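Local coordinates for Sca-family protein (Rickettsia rickettsii, PDB 4LQ8) that is of incompletely defined function but, as a rickettsial surface cell antigen whose N-terminal head domain this is, probably takes part in cell adhesion, at residues Q75-N80 with E142-A147; I224-K229 with F259-E264. All coordinates share one frame; numbering follows the deposited sequence.

Contact 1 of 2, residues Q75-N80 with E142-A147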
ATOM      1  N   GLN A  75       4.192  -7.191  -7.778  1.00 23.65           N
ATOM      2  CA  GLN A  75       4.350  -7.769  -9.121  1.00 22.56           C
ATOM      3  C   GLN A  75       3.003  -8.214  -9.715  1.00 22.85           C
ATOM      4  O   GLN A  75       2.711  -7.773 -10.821  1.00 22.68           O
ATOM      5  CB  GLN A  75       5.419  -8.889  -9.154  1.00 24.15           C
ATOM      6  CG  GLN A  75       5.821  -9.332 -10.577  1.00 20.36           C
ATOM      7  CD  GLN A  75       6.458  -8.217 -11.350  1.00 30.63           C
ATOM      8  OE1 GLN A  75       7.399  -7.555 -10.887  1.00 25.59           O
ATOM      9  NE2 GLN A  75       5.916  -7.935 -12.519  1.00 25.12           N
ATOM     10  N   PRO A  76       2.116  -8.962  -9.018  1.00 21.22           N
ATOM     11  CA  PRO A  76       0.817  -9.319  -9.642  1.00 21.50           C
ATOM     12  C   PRO A  76      -0.066  -8.123 -10.003  1.00 25.48           C
ATOM     13  O   PRO A  76      -0.800  -8.200 -10.990  1.00 25.78           O
ATOM     14  CB  PRO A  76       0.144 -10.222  -8.585  1.00 22.32           C
ATOM     15  CG  PRO A  76       1.263 -10.779  -7.807  1.00 25.12           C
ATOM     16  CD  PRO A  76       2.252  -9.638  -7.709  1.00 22.08           C
ATOM     17  N   GLN A  77      -0.008  -7.023  -9.229  1.00 21.56           N
ATOM     18  CA  GLN A  77      -0.783  -5.821  -9.549  1.00 20.30           C
ATOM     19  C   GLN A  77      -0.315  -5.275 -10.895  1.00 24.85           C
ATOM     20  O   GLN A  77      -1.145  -4.957 -11.750  1.00 25.09           O
ATOM     21  CB  GLN A  77      -0.655  -4.743  -8.473  1.00 21.34           C
ATOM     22  CG  GLN A  77      -1.448  -5.049  -7.215  1.00 21.48           C
ATOM     23  CD  GLN A  77      -1.140  -4.041  -6.134  1.00 20.21           C
ATOM     24  OE1 GLN A  77      -0.041  -3.461  -6.056  1.00 20.63           O
ATOM     25  NE2 GLN A  77      -2.100  -3.816  -5.282  1.00 18.03           N
ATOM     26  N   LYS A  78       1.019  -5.191 -11.078  1.00 20.06           N
ATOM     27  CA  LYS A  78       1.670  -4.781 -12.321  1.00 18.99           C
ATOM     28  C   LYS A  78       1.322  -5.733 -13.453  1.00 22.27           C
ATOM     29  O   LYS A  78       1.037  -5.269 -14.541  1.00 23.89           O
ATOM     30  CB  LYS A  78       3.203  -4.785 -12.152  1.00 20.53           C
ATOM     31  CG  LYS A  78       3.737  -3.655 -11.299  1.00 23.40           C
ATOM     32  CD  LYS A  78       5.239  -3.758 -11.234  1.00 25.57           C
ATOM     33  CE  LYS A  78       5.846  -2.676 -10.373  1.00 27.34           C
ATOM     34  NZ  LYS A  78       7.312  -2.881 -10.236  1.00 21.10           N
ATOM     35  N   ASP A  79       1.329  -7.055 -13.194  1.00 19.47           N
ATOM     36  CA  ASP A  79       1.054  -8.074 -14.219  1.00 20.84           C
ATOM     37  C   ASP A  79      -0.381  -8.019 -14.734  1.00 25.69           C
ATOM     38  O   ASP A  79      -0.586  -8.060 -15.949  1.00 25.12           O
ATOM     39  CB  ASP A  79       1.405  -9.483 -13.733  1.00 22.12           C
ATOM     40  CG  ASP A  79       2.877  -9.719 -13.454  1.00 31.26           C
ATOM     41  OD1 ASP A  79       3.718  -8.893 -13.916  1.00 32.27           O
ATOM     42  OD2 ASP A  79       3.196 -10.728 -12.780  1.00 38.08           O
ATOM     43  N   ASN A  80      -1.367  -7.903 -13.828  1.00 21.67           N
ATOM     44  CA  ASN A  80      -2.759  -7.762 -14.246  1.00 21.64           C
ATOM     45  C   ASN A  80      -2.960  -6.445 -14.985  1.00 24.66           C
ATOM     46  O   ASN A  80      -3.664  -6.436 -15.981  1.00 24.04           O
ATOM     47  CB  ASN A  80      -3.719  -7.890 -13.090  1.00 17.02           C
ATOM     48  CG  ASN A  80      -3.766  -9.288 -12.577  1.00 31.85           C
ATOM     49  OD1 ASN A  80      -4.302 -10.176 -13.218  1.00 22.16           O
ATOM     50  ND2 ASN A  80      -3.222  -9.500 -11.401  1.00 23.19           N
ATOM     51  N   GLU A 142      -8.563  -6.735  -6.809  1.00 24.88           N
ATOM     52  CA  GLU A 142      -9.204  -6.986  -5.523  1.00 25.41           C
ATOM     53  C   GLU A 142      -9.027  -8.425  -5.020  1.00 28.18           C
ATOM     54  O   GLU A 142      -8.665  -8.606  -3.849  1.00 26.83           O
ATOM     55  CB  GLU A 142     -10.683  -6.587  -5.554  1.00 26.85           C
ATOM     56  CG  GLU A 142     -10.868  -5.074  -5.654  1.00 29.63           C
ATOM     57  CD  GLU A 142     -12.306  -4.593  -5.680  1.00 34.49           C
ATOM     58  OE1 GLU A 142     -13.202  -5.391  -5.327  1.00 33.35           O
ATOM     59  OE2 GLU A 142     -12.542  -3.410  -6.016  1.00 32.18           O
ATOM     60  N   SER A 143      -9.278  -9.443  -5.874  1.00 23.67           N
ATOM     61  CA  SER A 143      -9.160 -10.820  -5.417  1.00 25.31           C
ATOM     62  C   SER A 143      -7.709 -11.197  -5.133  1.00 29.44           C
ATOM     63  O   SER A 143      -7.473 -11.903  -4.170  1.00 29.82           O
ATOM     64  CB  SER A 143      -9.819 -11.807  -6.382  1.00 29.85           C
ATOM     65  OG  SER A 143      -8.993 -12.026  -7.509  1.00 44.22           O
ATOM     66  N   ILE A 144      -6.740 -10.687  -5.917  1.00 24.68           N
ATOM     67  CA  ILE A 144      -5.340 -11.014  -5.636  1.00 23.50           C
ATOM     68  C   ILE A 144      -4.834 -10.257  -4.412  1.00 25.44           C
ATOM     69  O   ILE A 144      -3.947 -10.762  -3.730  1.00 24.31           O
ATOM     70  CB  ILE A 144      -4.383 -10.917  -6.860  1.00 25.30           C
ATOM     71  CG1 ILE A 144      -4.232  -9.489  -7.422  1.00 24.38           C
ATOM     72  CG2 ILE A 144      -4.878 -11.901  -7.931  1.00 25.00           C
ATOM     73  CD1 ILE A 144      -3.020  -8.693  -6.963  1.00 32.77           C
ATOM     74  N   GLU A 145      -5.403  -9.077  -4.115  1.00 23.09           N
ATOM     75  CA  GLU A 145      -5.019  -8.299  -2.933  1.00 22.89           C
ATOM     76  C   GLU A 145      -5.466  -8.981  -1.643  1.00 27.21           C
ATOM     77  O   GLU A 145      -4.648  -9.129  -0.735  1.00 28.08           O
ATOM     78  CB  GLU A 145      -5.557  -6.861  -3.001  1.00 23.10           C
ATOM     79  CG  GLU A 145      -4.713  -5.967  -3.893  1.00 23.80           C
ATOM     80  CD  GLU A 145      -5.470  -4.829  -4.551  1.00 35.69           C
ATOM     81  OE1 GLU A 145      -6.670  -4.645  -4.249  1.00 23.64           O
ATOM     82  OE2 GLU A 145      -4.855  -4.104  -5.363  1.00 24.66           O
ATOM     83  N   ILE A 146      -6.745  -9.404  -1.573  1.00 22.64           N
ATOM     84  CA  ILE A 146      -7.320 -10.085  -0.413  1.00 24.70           C
ATOM     85  C   ILE A 146      -6.567 -11.408  -0.155  1.00 30.44           C
ATOM     86  O   ILE A 146      -6.126 -11.648   0.970  1.00 30.65           O
ATOM     87  CB  ILE A 146      -8.862 -10.272  -0.584  1.00 29.19           C
ATOM     88  CG1 ILE A 146      -9.600  -8.900  -0.480  1.00 28.93           C
ATOM     89  CG2 ILE A 146      -9.436 -11.318   0.422  1.00 30.64           C
ATOM     90  CD1 ILE A 146     -11.003  -8.879  -1.099  1.00 33.20           C
ATOM     91  N   ALA A 147      -6.384 -12.223  -1.211  1.00 26.28           N
ATOM     92  CA  ALA A 147      -5.675 -13.504  -1.126  1.00 25.99           C
ATOM     93  C   ALA A 147      -4.190 -13.284  -0.823  1.00 29.83           C
ATOM     94  O   ALA A 147      -3.630 -14.020  -0.024  1.00 30.34           O
ATOM     95  CB  ALA A 147      -5.845 -14.288  -2.424  1.00 25.62           C
TER

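Contact 2 of 2, residues I224-K229 with F259-E264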
ATOM      1  N   ILE A 224      -1.302   7.305  10.210  1.00 25.13           N
ATOM      2  CA  ILE A 224      -0.123   6.920  10.985  1.00 24.95           C
ATOM      3  C   ILE A 224       1.091   7.682  10.471  1.00 29.96           C
ATOM      4  O   ILE A 224       1.291   7.794   9.260  1.00 29.42           O
ATOM      5  CB  ILE A 224       0.055   5.381  11.046  1.00 26.63           C
ATOM      6  CG1 ILE A 224      -1.116   4.754  11.831  1.00 25.13           C
ATOM      7  CG2 ILE A 224       1.423   5.004  11.656  1.00 27.55           C
ATOM      8  CD1 ILE A 224      -1.376   3.287  11.547  1.00 23.30           C
ATOM      9  N   ASP A 225       1.876   8.236  11.394  1.00 27.59           N
ATOM     10  CA  ASP A 225       3.056   8.995  11.023  1.00 27.68           C
ATOM     11  C   ASP A 225       4.249   8.056  10.760  1.00 29.91           C
ATOM     12  O   ASP A 225       5.184   8.000  11.540  1.00 29.44           O
ATOM     13  CB  ASP A 225       3.356  10.059  12.092  1.00 31.26           C
ATOM     14  CG  ASP A 225       4.324  11.145  11.654  1.00 49.87           C
ATOM     15  OD1 ASP A 225       4.520  11.314  10.428  1.00 51.38           O
ATOM     16  OD2 ASP A 225       4.851  11.859  12.534  1.00 62.33           O
ATOM     17  N   PHE A 226       4.200   7.303   9.660  1.00 26.03           N
ATOM     18  CA  PHE A 226       5.252   6.332   9.322  1.00 24.72           C
ATOM     19  C   PHE A 226       6.624   6.997   9.203  1.00 29.46           C
ATOM     20  O   PHE A 226       6.721   8.030   8.539  1.00 29.36           O
ATOM     21  CB  PHE A 226       4.920   5.572   8.032  1.00 24.62           C
ATOM     22  CG  PHE A 226       3.649   4.759   8.065  1.00 24.44           C
ATOM     23  CD1 PHE A 226       3.645   3.458   8.581  1.00 26.60           C
ATOM     24  CD2 PHE A 226       2.461   5.275   7.553  1.00 22.95           C
ATOM     25  CE1 PHE A 226       2.466   2.704   8.606  1.00 25.55           C
ATOM     26  CE2 PHE A 226       1.286   4.528   7.590  1.00 24.34           C
ATOM     27  CZ  PHE A 226       1.299   3.240   8.097  1.00 23.47           C
ATOM     28  N   PRO A 227       7.682   6.460   9.861  1.00 25.84           N
ATOM     29  CA  PRO A 227       9.002   7.101   9.738  1.00 27.07           C
ATOM     30  C   PRO A 227       9.585   6.899   8.335  1.00 31.72           C
ATOM     31  O   PRO A 227       9.260   5.919   7.667  1.00 30.98           O
ATOM     32  CB  PRO A 227       9.838   6.421  10.838  1.00 28.70           C
ATOM     33  CG  PRO A 227       9.204   5.095  11.029  1.00 32.25           C
ATOM     34  CD  PRO A 227       7.746   5.233  10.689  1.00 26.73           C
ATOM     35  N   ILE A 228      10.350   7.883   7.858  1.00 30.42           N
ATOM     36  CA  ILE A 228      11.007   7.830   6.542  1.00 31.81           C
ATOM     37  C   ILE A 228      12.408   7.323   6.781  1.00 37.95           C
ATOM     38  O   ILE A 228      12.782   6.288   6.240  1.00 38.92           O
ATOM     39  CB  ILE A 228      10.984   9.208   5.798  1.00 35.12           C
ATOM     40  CG1 ILE A 228       9.545   9.780   5.678  1.00 33.77           C
ATOM     41  CG2 ILE A 228      11.679   9.139   4.433  1.00 35.96           C
ATOM     42  CD1 ILE A 228       8.512   8.849   5.005  1.00 34.27           C
ATOM     43  N   LYS A 229      13.147   8.011   7.647  1.00 34.18           N
ATOM     44  CA  LYS A 229      14.505   7.661   8.036  1.00 36.11           C
ATOM     45  C   LYS A 229      14.552   7.438   9.546  1.00 42.65           C
ATOM     46  O   LYS A 229      14.014   8.232  10.317  1.00 41.42           O
ATOM     47  CB  LYS A 229      15.505   8.729   7.568  1.00 40.13           C
ATOM     48  CG  LYS A 229      15.717   8.648   6.051  1.00 52.67           C
ATOM     49  CD  LYS A 229      16.836   9.536   5.551  1.00 67.07           C
ATOM     50  CE  LYS A 229      16.947   9.493   4.045  1.00 83.31           C
ATOM     51  NZ  LYS A 229      15.861  10.279   3.398  1.00 96.15           N
ATOM     52  N   PHE A 259      -2.323  -1.338   4.228  1.00 22.11           N
ATOM     53  CA  PHE A 259      -1.232  -0.501   3.795  1.00 21.37           C
ATOM     54  C   PHE A 259      -0.032  -1.134   4.503  1.00 25.09           C
ATOM     55  O   PHE A 259      -0.080  -1.314   5.720  1.00 24.43           O
ATOM     56  CB  PHE A 259      -1.398   0.970   4.196  1.00 22.67           C
ATOM     57  CG  PHE A 259      -0.196   1.777   3.750  1.00 24.25           C
ATOM     58  CD1 PHE A 259      -0.025   2.122   2.412  1.00 25.40           C
ATOM     59  CD2 PHE A 259       0.785   2.160   4.665  1.00 26.79           C
ATOM     60  CE1 PHE A 259       1.114   2.825   1.995  1.00 25.47           C
ATOM     61  CE2 PHE A 259       1.915   2.878   4.246  1.00 28.19           C
ATOM     62  CZ  PHE A 259       2.071   3.198   2.915  1.00 24.57           C
ATOM     63  N   THR A 260       0.995  -1.556   3.750  1.00 20.85           N
ATOM     64  CA  THR A 260       2.158  -2.184   4.366  1.00 21.07           C
ATOM     65  C   THR A 260       3.391  -1.335   4.144  1.00 25.19           C
ATOM     66  O   THR A 260       3.444  -0.598   3.172  1.00 24.58           O
ATOM     67  CB  THR A 260       2.338  -3.671   3.938  1.00 25.96           C
ATOM     68  OG1 THR A 260       2.862  -3.727   2.614  1.00 24.71           O
ATOM     69  CG2 THR A 260       1.030  -4.514   4.060  1.00 20.23           C
ATOM     70  N   ALA A 261       4.374  -1.432   5.062  1.00 21.31           N
ATOM     71  CA  ALA A 261       5.629  -0.702   5.003  1.00 21.62           C
ATOM     72  C   ALA A 261       6.736  -1.647   5.468  1.00 25.22           C
ATOM     73  O   ALA A 261       6.586  -2.350   6.478  1.00 24.49           O
ATOM     74  CB  ALA A 261       5.554   0.558   5.873  1.00 22.58           C
ATOM     75  N   HIS A 262       7.818  -1.709   4.680  1.00 22.25           N
ATOM     76  CA  HIS A 262       8.916  -2.662   4.834  1.00 22.56           C
ATOM     77  C   HIS A 262      10.242  -1.991   5.027  1.00 28.88           C
ATOM     78  O   HIS A 262      10.747  -1.323   4.135  1.00 30.18           O
ATOM     79  CB  HIS A 262       8.895  -3.619   3.620  1.00 22.72           C
ATOM     80  CG  HIS A 262       7.523  -4.171   3.414  1.00 24.76           C
ATOM     81  ND1 HIS A 262       7.023  -5.184   4.228  1.00 25.80           N
ATOM     82  CD2 HIS A 262       6.533  -3.739   2.594  1.00 25.09           C
ATOM     83  CE1 HIS A 262       5.770  -5.367   3.845  1.00 24.03           C
ATOM     84  NE2 HIS A 262       5.435  -4.519   2.860  1.00 24.40           N
ATOM     85  N   TYR A 263      10.781  -2.120   6.232  1.00 27.12           N
ATOM     86  CA  TYR A 263      12.034  -1.499   6.644  1.00 27.34           C
ATOM     87  C   TYR A 263      13.041  -2.594   6.920  1.00 34.75           C
ATOM     88  O   TYR A 263      12.798  -3.456   7.761  1.00 35.60           O
ATOM     89  CB  TYR A 263      11.842  -0.654   7.925  1.00 26.42           C
ATOM     90  CG  TYR A 263      10.803   0.446   7.832  1.00 25.95           C
ATOM     91  CD1 TYR A 263       9.444   0.170   7.985  1.00 26.10           C
ATOM     92  CD2 TYR A 263      11.184   1.779   7.670  1.00 25.83           C
ATOM     93  CE1 TYR A 263       8.495   1.193   7.990  1.00 25.24           C
ATOM     94  CE2 TYR A 263      10.245   2.803   7.659  1.00 25.06           C
ATOM     95  CZ  TYR A 263       8.899   2.508   7.810  1.00 27.71           C
ATOM     96  OH  TYR A 263       7.979   3.519   7.778  1.00 22.42           O
ATOM     97  N   GLU A 264      14.155  -2.579   6.205  1.00 32.23           N
ATOM     98  CA  GLU A 264      15.187  -3.595   6.399  1.00 32.60           C
ATOM     99  C   GLU A 264      16.434  -2.948   6.928  1.00 37.05           C
ATOM    100  O   GLU A 264      16.738  -1.816   6.558  1.00 35.37           O
ATOM    101  CB  GLU A 264      15.517  -4.293   5.093  1.00 32.91           C
ATOM    102  CG  GLU A 264      14.376  -5.083   4.491  1.00 36.19           C
ATOM    103  CD  GLU A 264      14.744  -5.695   3.159  1.00 42.13           C
ATOM    104  OE1 GLU A 264      15.928  -5.614   2.761  1.00 42.17           O
ATOM    105  OE2 GLU A 264      13.841  -6.247   2.498  1.00 44.53           O
TER

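Contact 1 of 2, residues Q75-N80 with E142-A147
Helix 64-90 and helix 135-155 pack as an antiparallel helix pair within the helical part of the Sca4 head domain; over the segments 75-80 and 142-147 their axes run at 170° and come within 10.2 Å. P76 sits where the first helix kinks, since a proline nitrogen has no hydrogen to bond back to the previous turn.

The apolar part of the contact is built round I144. Its CG1 is wedged between the backbone N and C (chi1 65°), and a chi2 of 97°, off the staggered values, carries CD1 out to the facing helix. There this methyl meets P76 CB at 3.9 Å and also the CG of Q77, whose side chain crosses that of I144 obliquely. N80 approaches I144 tip to tip, while its amide turns back along its own helix in a weak bond to P76 O.

The polar part is a single hydrogen bond, from Q77 NE2 to E145 OE2 at 2.8 Å. Both chains start beside the backbone N and run extended; they cross at about a right angle, with amide and carboxylate planes nearly perpendicular. Both side chains are buried, and Q77 NE2 and both E145 carboxylate oxygens have further partners: Q77 NE2 also bonds S278 O, and H297 NE2 bonds E145 OE1. These extra bonds tie the helix pair to the sheet region beside it and probably stabilise the carboxylate as the anion. E145 OE2 is gripped twice, by the backbone N of K280 and, on its anti lone pair, by Q77 NE2.

Contact 2 of 2, residues I224-K229 with F259-E264
The ring of F226, in the loop that leaves strand 215-224 of the antiparallel sheet and packs on one face of strand 258-265 of the mixed sheet, is held between two side chains: over the centre of one face lies I224 CG2, 3.8 Å above the plane, and over the opposite face, offset toward the rim, lies F259 CE2. F259 in turn receives F226 CZ at its edge, near the ring plane, with CZ 3.6 Å from F259 CD2. The two phenyl rings meet tip to tip and obliquely, their centroids 5.2 Å apart and their planes at 56°. At the edge of the third ring, Y263, and in its plane lies the carbonyl oxygen of P227.

The strand's alternation decides who takes part. F259, A261 and Y263 present their side chains to the loop, A261 CB lying 4.4 Å from F226 CD1, whereas T260 and H262 pack against V69 of helix 64-90. Around the loop, D225 centres an inverse gamma turn, after which the CB of F226 is directed at the strand, with CG beside the backbone N; M314 of helix 308-320 and L239 of strand 236-245 also touch F226.

One polar bond fastens this otherwise apolar, buried interface. The Y263 hydroxyl donates to P227 O at 2.7 Å, and so pairs the phenol with a backbone carbonyl. The P227 ring crosses the end of the tyrosine obliquely, bringing CD within 3.4 Å of Y263 OH, so the hydroxyl is packed as well as bonded. The donor lies in the carbonyl plane on a lone pair of P227 O, at a C=O...donor angle of 144°.

Contact 1 is the more open of the two, a partly buried helix-helix seam, whereas contact 2 is a buried meeting of loop and strand; their centres lie 21 Å apart on opposite sides of the chain's centre, without touching. The first relies on side-chain amide and carboxylate beside a small isoleucine-proline contact; the second relies on aromatic rings, with a hydroxyl bonded to backbone. Helix 64-90 bears on both: it supplies 75-80 to contact 1, and through V69 it covers the face of strand 258-265 turned away from the loop in contact 2. That strand therefore lies between this helix and the 224-229 connection.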